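Local coordinates for protein putative C39-like peptidase (Bacillus anthracis, PDB 3ERV) that is of unknown function but, as a putative C39-like peptidase of clan CA, probably cleaves peptide bonds with a papain-like cysteine protease site, at residues V37-L43 and R193-S199; C50-S54 and E177-V181. All coordinates share one frame; numbering follows the deposited sequence.

Interaction 1 of 2, residues V37-L43 and R193-S199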
loop_
_atom_site.group_PDB
_atom_site.type_symbol
_atom_site.label_atom_id
_atom_site.label_comp_id
_atom_site.label_asym_id
_atom_site.label_seq_id
_atom_site.Cartn_x
_atom_site.Cartn_y
_atom_site.Cartn_z
ATOM N N VAL A 37 8.698 -13.673 1.216
ATOM C CA VAL A 37 8.306 -12.506 0.432
ATOM C C VAL A 37 9.588 -11.667 0.320
ATOM O O VAL A 37 10.223 -11.361 1.329
ATOM C CB VAL A 37 7.134 -11.704 1.146
ATOM C CG1 VAL A 37 6.912 -10.301 0.507
ATOM C CG2 VAL A 37 5.845 -12.570 1.191
ATOM N N PRO A 38 9.972 -11.295 -0.914
ATOM C CA PRO A 38 11.222 -10.529 -1.119
ATOM C C PRO A 38 11.211 -9.182 -0.372
ATOM O O PRO A 38 10.171 -8.624 -0.125
ATOM C CB PRO A 38 11.252 -10.288 -2.654
ATOM C CG PRO A 38 10.416 -11.299 -3.233
ATOM C CD PRO A 38 9.343 -11.716 -2.181
ATOM N N PHE A 39 12.383 -8.676 0.003
ATOM C CA PHE A 39 12.458 -7.450 0.768
ATOM C C PHE A 39 13.090 -6.401 -0.133
ATOM O O PHE A 39 14.179 -6.611 -0.663
ATOM C CB PHE A 39 13.257 -7.688 2.094
ATOM C CG PHE A 39 13.788 -6.419 2.746
ATOM C CD1 PHE A 39 13.023 -5.686 3.600
ATOM C CD2 PHE A 39 15.101 -5.994 2.499
ATOM C CE1 PHE A 39 13.541 -4.503 4.195
ATOM C CE2 PHE A 39 15.624 -4.835 3.087
ATOM C CZ PHE A 39 14.836 -4.088 3.935
ATOM N N ILE A 40 12.388 -5.276 -0.298
ATOM C CA ILE A 40 12.885 -4.085 -1.021
ATOM C C ILE A 40 12.666 -2.790 -0.195
ATOM O O ILE A 40 11.675 -2.649 0.542
ATOM C CB ILE A 40 12.182 -3.924 -2.406
ATOM C CG1 ILE A 40 12.144 -5.276 -3.138
ATOM C CG2 ILE A 40 12.949 -2.876 -3.286
ATOM C CD1 ILE A 40 11.259 -5.307 -4.407
ATOM N N GLN A 41 13.603 -1.852 -0.330
ATOM C CA GLN A 41 13.522 -0.557 0.315
ATOM C C GLN A 41 13.205 0.471 -0.771
ATOM O O GLN A 41 13.759 0.357 -1.854
ATOM C CB GLN A 41 14.876 -0.226 0.974
ATOM C CG GLN A 41 15.119 -1.016 2.286
ATOM C CD GLN A 41 14.048 -0.746 3.369
ATOM O OE1 GLN A 41 14.249 0.102 4.267
ATOM N NE2 GLN A 41 12.897 -1.477 3.294
ATOM N N GLN A 42 12.344 1.467 -0.484
ATOM C CA GLN A 42 12.077 2.517 -1.476
ATOM C C GLN A 42 13.291 3.445 -1.697
ATOM O O GLN A 42 13.556 3.858 -2.837
ATOM C CB GLN A 42 10.821 3.329 -1.124
ATOM C CG GLN A 42 10.890 4.154 0.198
ATOM C CD GLN A 42 9.517 4.679 0.611
ATOM O OE1 GLN A 42 8.653 3.922 1.001
ATOM N NE2 GLN A 42 9.318 5.986 0.509
ATOM N N LEU A 43 14.019 3.762 -0.617
ATOM C CA LEU A 43 15.177 4.665 -0.711
ATOM C C LEU A 43 16.364 3.872 -1.123
ATOM O O LEU A 43 16.414 2.683 -0.862
ATOM C CB LEU A 43 15.494 5.331 0.646
ATOM C CG LEU A 43 14.382 6.172 1.222
ATOM C CD1 LEU A 43 14.656 6.522 2.697
ATOM C CD2 LEU A 43 14.208 7.433 0.359
ATOM N N ARG A 193 6.368 -6.261 5.617
ATOM C CA ARG A 193 7.518 -5.670 4.902
ATOM C C ARG A 193 7.245 -4.169 4.758
ATOM O O ARG A 193 6.253 -3.752 4.143
ATOM C CB ARG A 193 7.702 -6.303 3.508
ATOM C CG ARG A 193 8.172 -7.736 3.530
ATOM C CD ARG A 193 9.686 -7.896 3.578
ATOM N NE ARG A 193 9.942 -9.330 3.450
ATOM C CZ ARG A 193 10.213 -10.157 4.449
ATOM N NH1 ARG A 193 10.340 -9.673 5.698
ATOM N NH2 ARG A 193 10.376 -11.465 4.186
ATOM N N ASP A 194 8.115 -3.360 5.347
ATOM C CA ASP A 194 7.973 -1.916 5.309
ATOM C C ASP A 194 9.109 -1.309 4.475
ATOM O O ASP A 194 10.281 -1.355 4.901
ATOM C CB ASP A 194 8.034 -1.397 6.741
ATOM C CG ASP A 194 7.756 0.076 6.837
ATOM O OD1 ASP A 194 8.109 0.837 5.898
ATOM O OD2 ASP A 194 7.155 0.454 7.869
ATOM N N PRO A 195 8.771 -0.735 3.292
ATOM C CA PRO A 195 9.777 -0.232 2.350
ATOM C C PRO A 195 10.626 0.922 2.906
ATOM O O PRO A 195 11.625 1.288 2.297
ATOM C CB PRO A 195 8.951 0.229 1.122
ATOM C CG PRO A 195 7.542 0.393 1.620
ATOM C CD PRO A 195 7.377 -0.495 2.835
ATOM N N LEU A 196 10.237 1.467 4.057
ATOM C CA LEU A 196 11.050 2.445 4.765
ATOM C C LEU A 196 11.808 1.906 5.985
ATOM O O LEU A 196 12.484 2.669 6.659
ATOM C CB LEU A 196 10.190 3.591 5.241
ATOM C CG LEU A 196 9.921 4.681 4.194
ATOM C CD1 LEU A 196 8.945 5.701 4.788
ATOM C CD2 LEU A 196 11.223 5.341 3.766
ATOM N N LYS A 197 11.692 0.630 6.308
ATOM C CA LYS A 197 12.436 0.114 7.460
ATOM C C LYS A 197 13.384 -0.991 7.055
ATOM O O LYS A 197 12.978 -2.005 6.486
ATOM C CB LYS A 197 11.507 -0.408 8.543
ATOM C CG LYS A 197 10.598 0.612 9.165
ATOM C CD LYS A 197 9.468 -0.100 9.931
ATOM C CE LYS A 197 8.765 0.816 10.892
ATOM N NZ LYS A 197 9.754 1.260 11.871
ATOM N N ASP A 198 14.652 -0.809 7.379
ATOM C CA ASP A 198 15.692 -1.718 6.905
ATOM C C ASP A 198 15.762 -3.034 7.681
ATOM O O ASP A 198 16.746 -3.295 8.384
ATOM C CB ASP A 198 17.039 -1.019 6.981
ATOM C CG ASP A 198 18.027 -1.561 5.980
ATOM O OD1 ASP A 198 17.713 -2.577 5.307
ATOM O OD2 ASP A 198 19.117 -0.955 5.854
ATOM N N SER A 199 14.742 -3.877 7.530
ATOM C CA SER A 199 14.676 -5.110 8.320
ATOM C C SER A 199 13.637 -6.120 7.820
ATOM O O SER A 199 12.507 -5.745 7.460
ATOM C CB SER A 199 14.385 -4.763 9.781
ATOM O OG SER A 199 13.997 -5.907 10.507
HETATM O O HOH W 1 13.725 2.857 2.197
#
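Val37 offers its carbonyl oxygen to Arg193, whose guanidinium grips it side-on with two nitrogens: NH2 to Val37 O is 2.9 Å and lies in the carbonyl plane, whereas NE reaches the same oxygen from above that plane. The arginine chain, bent at chi2 (-88°), carries its CD past CB of Phe39. With chi1 at 161° Phe39 CG swings away from its own N and beside the carbonyl carbon, and the ring turns its edge to Lys197 O, 3.4 Å from CE1, and to Asp198 OD1, near CZ; the ring and carboxylate planes are nearly parallel. Ile40 O receives a CA-H...O contact from Pro195. Next, the amide of Gln41 folds back over the turn: NE2 donates to Asp194 O at 3.1 Å and to Ile40 O of its own segment. Lys197 N, closing the type I turn 194-197, meets Asp194 O from the other face of its plane. Gln42 N bonds to Pro195 O over 2.9 Å, while the side-chain amide lies against Leu196, Gln42 OE1 3.5 Å from Leu196 CG. At Leu43, CD1 packs on Leu196 CD2, and a water accepts from Leu43 N and donates to Pro195 O. Leu196 N bonds to Asp194 OD1, an Asx turn; that oxygen also accepts from His178. The loop before helix 50-61 thus packs on the turn holding Asp194, probably the acid of a papain-like Cys-His-Asp triad.

Interaction 2 of 2, residues C50-S54 and E177-V181; sequences CEVTS and EHCVV
Ser54, Cys179 and Cys50 carry this buried contact, in which the first turn of helix 50-61 lies along strand 177-185, the two short axes 7.0 Å apart and nearly parallel (7°). The Cys179 side chain points into the helix: its SG, anti to the backbone N, settles 3.6 Å from Glu51 CA and close to Ser54 OG, while its CB packs against Glu51 CG. Strand 145-150 closes round the same cysteine with Val146 and Ile148. Ser54 points its hydroxyl at the strand, with OG 3.1 Å from Cys179 O and 3.0 Å from Cys50 O in its own helix; the single proton may serve either carbonyl. Beside it, Ser54 CB rests on Val181 CG2. Cys50 places SG between its backbone N and carbonyl carbon (chi1 63°), 3.5 Å from Cys179 N and against Cys179 CB. Its sulfur stands 4.8 Å from the centroid of the His178 ring, at an oblique angle, and the ring atom ND1 is the one turned to it. A cysteine at the start of a helix facing a histidine on a strand is the core of the papain-like site of clan CA; with Asp194 the pair probably forms the catalytic triad. At the N-terminal end of the strand, Glu51 and Glu177 approach from opposite directions, their carboxylates turned 32° from each other. Only 2.5 Å separates Glu51 OE2 from Glu177 OE2, a spacing at which one acid probably holds a proton. Val107 N also donates to Glu51 OE2, which would help to steady that oxygen in the buried setting.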
loop_
_atom_site.group_PDB
_atom_site.type_symbol
_atom_site.label_atom_id
_atom_site.label_comp_id
_atom_site.label_asym_id
_atom_site.label_seq_id
_atom_site.Cartn_x
_atom_site.Cartn_y
_atom_site.Cartn_z
ATOM N N CYS A 50 6.676 4.202 -1.387
ATOM C CA CYS A 50 6.169 3.107 -0.535
ATOM C C CYS A 50 5.099 2.240 -1.237
ATOM O O CYS A 50 5.143 1.031 -1.151
ATOM C CB CYS A 50 5.657 3.605 0.831
ATOM S SG CYS A 50 4.215 4.733 0.782
ATOM N N GLU A 51 4.124 2.849 -1.913
ATOM C CA GLU A 51 3.143 2.013 -2.643
ATOM C C GLU A 51 3.708 1.158 -3.785
ATOM O O GLU A 51 3.410 -0.065 -3.897
ATOM C CB GLU A 51 2.003 2.887 -3.176
ATOM C CG GLU A 51 1.353 3.786 -2.129
ATOM C CD GLU A 51 1.835 5.240 -2.072
ATOM O OE1 GLU A 51 2.939 5.560 -2.564
ATOM O OE2 GLU A 51 1.106 6.085 -1.451
ATOM N N VAL A 52 4.502 1.771 -4.655
ATOM C CA VAL A 52 5.039 0.990 -5.770
ATOM C C VAL A 52 6.082 -0.035 -5.285
ATOM O O VAL A 52 6.281 -1.084 -5.916
ATOM C CB VAL A 52 5.605 1.852 -6.943
ATOM C CG1 VAL A 52 4.500 2.750 -7.585
ATOM C CG2 VAL A 52 6.875 2.684 -6.546
ATOM N N THR A 53 6.769 0.282 -4.196
ATOM C CA THR A 53 7.792 -0.636 -3.677
ATOM C C THR A 53 7.153 -1.870 -3.030
ATOM O O THR A 53 7.655 -2.982 -3.238
ATOM C CB THR A 53 8.788 0.079 -2.711
ATOM O OG1 THR A 53 9.409 1.174 -3.400
ATOM C CG2 THR A 53 9.886 -0.869 -2.267
ATOM N N SER A 54 6.065 -1.674 -2.245
ATOM C CA SER A 54 5.250 -2.780 -1.698
ATOM C C SER A 54 4.612 -3.639 -2.809
ATOM O O SER A 54 4.569 -4.889 -2.749
ATOM C CB SER A 54 4.116 -2.234 -0.805
ATOM O OG SER A 54 4.617 -1.527 0.361
ATOM N N GLU A 177 0.625 9.128 5.728
ATOM C CA GLU A 177 0.212 8.003 4.849
ATOM C C GLU A 177 1.405 7.111 4.552
ATOM O O GLU A 177 2.492 7.599 4.247
ATOM C CB GLU A 177 -0.370 8.502 3.505
ATOM C CG GLU A 177 -0.873 7.365 2.553
ATOM C CD GLU A 177 0.073 6.994 1.381
ATOM O OE1 GLU A 177 1.170 7.578 1.236
ATOM O OE2 GLU A 177 -0.286 6.074 0.596
ATOM N N HIS A 178 1.177 5.810 4.611
ATOM C CA HIS A 178 2.207 4.839 4.374
ATOM C C HIS A 178 1.656 3.553 3.718
ATOM O O HIS A 178 0.432 3.279 3.711
ATOM C CB HIS A 178 2.933 4.536 5.688
ATOM C CG HIS A 178 4.248 3.821 5.508
ATOM N ND1 HIS A 178 5.131 4.119 4.484
ATOM C CD2 HIS A 178 4.826 2.822 6.218
ATOM C CE1 HIS A 178 6.195 3.342 4.577
ATOM N NE2 HIS A 178 6.034 2.539 5.616
ATOM N N CYS A 179 2.546 2.743 3.157
ATOM C CA CYS A 179 2.077 1.530 2.482
ATOM C C CYS A 179 3.073 0.438 2.720
ATOM O O CYS A 179 4.265 0.640 2.570
ATOM C CB CYS A 179 1.886 1.796 0.980
ATOM S SG CYS A 179 1.389 0.341 0.045
ATOM N N VAL A 180 2.575 -0.728 3.100
ATOM C CA VAL A 180 3.423 -1.862 3.487
ATOM C C VAL A 180 2.791 -3.163 2.954
ATOM O O VAL A 180 1.656 -3.178 2.478
ATOM C CB VAL A 180 3.659 -1.948 5.066
ATOM C CG1 VAL A 180 4.205 -0.612 5.664
ATOM C CG2 VAL A 180 2.409 -2.391 5.788
ATOM N N VAL A 181 3.541 -4.252 3.030
ATOM C CA VAL A 181 3.041 -5.568 2.659
ATOM C C VAL A 181 2.784 -6.341 3.925
ATOM O O VAL A 181 3.710 -6.501 4.739
ATOM C CB VAL A 181 4.064 -6.396 1.773
ATOM C CG1 VAL A 181 3.408 -7.699 1.275
ATOM C CG2 VAL A 181 4.608 -5.528 0.591
#

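Overall arrangement
From the N terminus the chain leaves strand 32-33, runs through 37-43 and enters helix 50-61 within a few residues. Strand 177-185 then comes back along that helix, closing the 122-residue loop of interaction 2, and one hairpin later 193-199 returns to 37-43, so interaction 1 encloses interaction 2. Their centres lie 9 Å apart. Neighbouring strands join them through Arg193 N and Val181 O, while Gln42 OE1 packs on Cys50 CB. The bond from His178 NE2 to Asp194 OD1 links the two contacts directly. Together they tie the N-terminal loop and helix to the antiparallel sheet, bringing the three residues of the presumed active site together.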